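Local coordinates for protein endoglucanase A (Clostridium acetobutylicum, PDB 3IK2) that probably hydrolyses internal beta-1,4-glucosidic bonds of cellulose and related beta-glucans, as a family 44 glycoside hydrolase with a TIM-like barrel, at residues A110-G115 with S125-K130. Residues are numbered along the deposited sequence; the frame is centred on the assembly and turned at random.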
ATOM      1  N   ALA A 110     -16.368 -12.690  14.683  1.00  8.22           N
ATOM      2  CA  ALA A 110     -16.227 -13.734  15.716  1.00  7.94           C
ATOM      3  C   ALA A 110     -16.968 -13.338  16.962  1.00  9.05           C
ATOM      4  O   ALA A 110     -16.843 -12.191  17.441  1.00  8.51           O
ATOM      5  CB  ALA A 110     -14.784 -13.999  16.039  1.00  7.57           C
ATOM      6  N   ALA A 111     -17.778 -14.272  17.465  1.00  9.68           N
ATOM      7  CA  ALA A 111     -18.446 -14.085  18.738  1.00 10.86           C
ATOM      8  C   ALA A 111     -17.549 -14.513  19.931  1.00 11.45           C
ATOM      9  O   ALA A 111     -17.743 -14.068  21.038  1.00 11.35           O
ATOM     10  CB  ALA A 111     -19.768 -14.833  18.752  1.00 11.05           C
ATOM     11  N   ASP A 112     -16.554 -15.357  19.709  1.00 12.48           N
ATOM     12  CA  ASP A 112     -15.786 -15.881  20.854  1.00 13.42           C
ATOM     13  C   ASP A 112     -14.311 -16.123  20.534  1.00 13.25           C
ATOM     14  O   ASP A 112     -13.804 -15.658  19.510  1.00 13.84           O
ATOM     15  CB  ASP A 112     -16.462 -17.126  21.486  1.00 12.92           C
ATOM     16  CG  ASP A 112     -16.659 -18.295  20.480  1.00 15.11           C
ATOM     17  OD1 ASP A 112     -15.750 -18.611  19.681  1.00 11.43           O
ATOM     18  OD2 ASP A 112     -17.755 -18.917  20.517  1.00 18.74           O
ATOM     19  N   GLN A 113     -13.622 -16.806  21.446  1.00 12.74           N
ATOM     20  CA  GLN A 113     -12.240 -17.214  21.242  1.00 12.30           C
ATOM     21  C   GLN A 113     -12.136 -18.709  21.416  1.00 12.14           C
ATOM     22  O   GLN A 113     -11.215 -19.178  22.080  1.00 11.95           O
ATOM     23  CB  GLN A 113     -11.308 -16.537  22.245  1.00 11.66           C
ATOM     24  CG  GLN A 113     -11.215 -15.037  22.066  1.00 12.62           C
ATOM     25  CD  GLN A 113     -10.351 -14.361  23.125  1.00 13.35           C
ATOM     26  OE1 GLN A 113      -9.582 -15.027  23.846  1.00 13.58           O
ATOM     27  NE2 GLN A 113     -10.436 -13.026  23.191  1.00 11.33           N
ATOM     28  N   SER A 114     -13.057 -19.452  20.810  1.00 12.15           N
ATOM     29  CA  SER A 114     -13.143 -20.904  21.035  1.00 13.29           C
ATOM     30  C   SER A 114     -12.166 -21.731  20.214  1.00 13.27           C
ATOM     31  O   SER A 114     -12.217 -22.942  20.279  1.00 14.03           O
ATOM     32  CB  SER A 114     -14.575 -21.441  20.870  1.00 12.36           C
ATOM     33  OG  SER A 114     -15.124 -21.099  19.602  1.00 14.93           O
ATOM     34  N   GLY A 115     -11.274 -21.087  19.461  1.00 13.41           N
ATOM     35  CA  GLY A 115     -10.227 -21.808  18.744  1.00 13.31           C
ATOM     36  C   GLY A 115     -10.628 -22.257  17.337  1.00 13.91           C
ATOM     37  O   GLY A 115     -11.500 -21.648  16.722  1.00 13.90           O
ATOM     38  N   SER A 125     -24.486 -18.821  13.283  1.00 11.41           N
ATOM     39  CA  SER A 125     -24.364 -19.788  14.376  1.00 11.98           C
ATOM     40  C   SER A 125     -23.911 -19.039  15.631  1.00 12.45           C
ATOM     41  O   SER A 125     -23.610 -17.847  15.558  1.00 13.08           O
ATOM     42  CB  SER A 125     -23.379 -20.915  14.035  1.00 11.23           C
ATOM     43  OG  SER A 125     -22.023 -20.498  14.169  1.00 12.74           O
ATOM     44  N   SER A 126     -23.872 -19.726  16.776  1.00 12.93           N
ATOM     45  CA  SER A 126     -23.502 -19.114  18.057  1.00 13.05           C
ATOM     46  C   SER A 126     -22.058 -18.601  18.055  1.00 12.87           C
ATOM     47  O   SER A 126     -21.635 -17.881  18.982  1.00 13.46           O
ATOM     48  CB  SER A 126     -23.690 -20.129  19.186  1.00 13.14           C
ATOM     49  OG  SER A 126     -22.784 -21.205  19.041  1.00 13.23           O
ATOM     50  N   LYS A 127     -21.319 -18.981  17.017  1.00 12.17           N
ATOM     51  CA  LYS A 127     -19.904 -18.636  16.857  1.00 12.30           C
ATOM     52  C   LYS A 127     -19.690 -17.256  16.195  1.00 11.46           C
ATOM     53  O   LYS A 127     -18.563 -16.750  16.164  1.00 11.83           O
ATOM     54  CB  LYS A 127     -19.213 -19.712  16.014  1.00 12.61           C
ATOM     55  CG  LYS A 127     -18.459 -20.762  16.825  1.00 15.96           C
ATOM     56  CD  LYS A 127     -19.383 -21.768  17.436  1.00 19.73           C
ATOM     57  CE  LYS A 127     -18.797 -22.386  18.676  1.00 20.21           C
ATOM     58  NZ  LYS A 127     -17.352 -22.673  18.612  1.00 22.42           N
ATOM     59  N   TRP A 128     -20.781 -16.668  15.697  1.00  9.99           N
ATOM     60  CA  TRP A 128     -20.769 -15.473  14.878  1.00  9.28           C
ATOM     61  C   TRP A 128     -21.794 -14.429  15.325  1.00  9.87           C
ATOM     62  O   TRP A 128     -22.935 -14.758  15.719  1.00  9.70           O
ATOM     63  CB  TRP A 128     -21.035 -15.864  13.422  1.00  8.57           C
ATOM     64  CG  TRP A 128     -19.980 -16.821  12.894  1.00  8.38           C
ATOM     65  CD1 TRP A 128     -20.106 -18.172  12.719  1.00  8.16           C
ATOM     66  CD2 TRP A 128     -18.628 -16.498  12.530  1.00  6.60           C
ATOM     67  NE1 TRP A 128     -18.913 -18.711  12.273  1.00  4.32           N
ATOM     68  CE2 TRP A 128     -17.996 -17.709  12.133  1.00  5.22           C
ATOM     69  CE3 TRP A 128     -17.885 -15.314  12.512  1.00  5.86           C
ATOM     70  CZ2 TRP A 128     -16.655 -17.762  11.694  1.00  6.66           C
ATOM     71  CZ3 TRP A 128     -16.519 -15.376  12.095  1.00  6.07           C
ATOM     72  CH2 TRP A 128     -15.936 -16.590  11.694  1.00  6.26           C
ATOM     73  N   LYS A 129     -21.373 -13.169  15.288  1.00  9.63           N
ATOM     74  CA  LYS A 129     -22.286 -12.033  15.385  1.00  9.12           C
ATOM     75  C   LYS A 129     -22.520 -11.476  13.984  1.00 10.23           C
ATOM     76  O   LYS A 129     -21.600 -11.423  13.168  1.00 11.12           O
ATOM     77  CB  LYS A 129     -21.696 -10.949  16.291  1.00  8.57           C
ATOM     78  CG  LYS A 129     -21.421 -11.393  17.731  1.00  7.08           C
ATOM     79  CD  LYS A 129     -22.706 -11.740  18.536  1.00  8.56           C
ATOM     80  CE  LYS A 129     -22.364 -12.229  19.958  1.00  6.28           C
ATOM     81  NZ  LYS A 129     -23.550 -12.598  20.820  1.00  6.86           N
ATOM     82  N   LYS A 130     -23.760 -11.109  13.688  1.00 11.27           N
ATOM     83  CA  LYS A 130     -24.123 -10.465  12.427  1.00 11.41           C
ATOM     84  C   LYS A 130     -23.619  -9.020  12.356  1.00 11.20           C
ATOM     85  O   LYS A 130     -23.894  -8.222  13.266  1.00 10.97           O
ATOM     86  CB  LYS A 130     -25.653 -10.371  12.359  1.00 12.29           C
ATOM     87  CG  LYS A 130     -26.373 -11.215  11.378  1.00 15.00           C
ATOM     88  CD  LYS A 130     -26.011 -10.858   9.947  1.00 20.51           C
ATOM     89  CE  LYS A 130     -27.187 -11.037   8.974  1.00 19.30           C
ATOM     90  NZ  LYS A 130     -27.561  -9.705   8.415  1.00 20.99           N
TER
HETATM   91  O   HOH W   1     -15.951 -17.311  17.050  1.00 13.80           O
HETATM   92  O   HOH W   2     -20.094 -18.211  21.138  1.00 24.33           O
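Ala111 and Lys127 are joined through their backbones where strand 108-110 runs out beside the start of strand 128-132: Ala111 N donates to Lys127 O over 2.9 Å. Next to this bond Ala110 and Trp128 form an antiparallel non-hydrogen-bonded pair, and a type I turn from Ser125 to Trp128 leads into the second strand.

Side-chain polar contacts continue into the loop. Lys127, folded at chi2 (77°) and again at chi4 (-39°), brings NZ to 2.9 Å from Ser114 OG, to which it donates. That hydroxyl in turn donates to Asp112 OD1 (2.6 Å). Ser114 N reaches the same oxygen, closing an Asx turn; both donors come from above one face of the carboxylate, the hydroxyl 43° out of its plane. Asp112 OD2 and Lys127 NZ, 4.2 Å apart, are too distant for a salt bridge. Two waters span the gap, one linking Asp112 OD1 to Lys127 O, the other Asp112 OD2 to Ser126 O.

The Ala111 methyl rests on the peptide backbone of the turn, CB 3.4 Å from Lys127 O. Its apolar neighbour is the aliphatic part of Lys129 (Ala111 CB to Lys129 CE 3.9 Å), whose amino group goes on to Asp147 O, at a residue of the calcium site. The six-membered ring of Trp128 comes obliquely up to the Ala110 backbone, CE3 3.7 Å from Ala110 N.

Ser114 OG, accepting from Lys127 NZ and donating to Asp112 OD1, thus relays between two charged groups that probably still attract each other at this partly solvent-exposed edge of the three-stranded sheet.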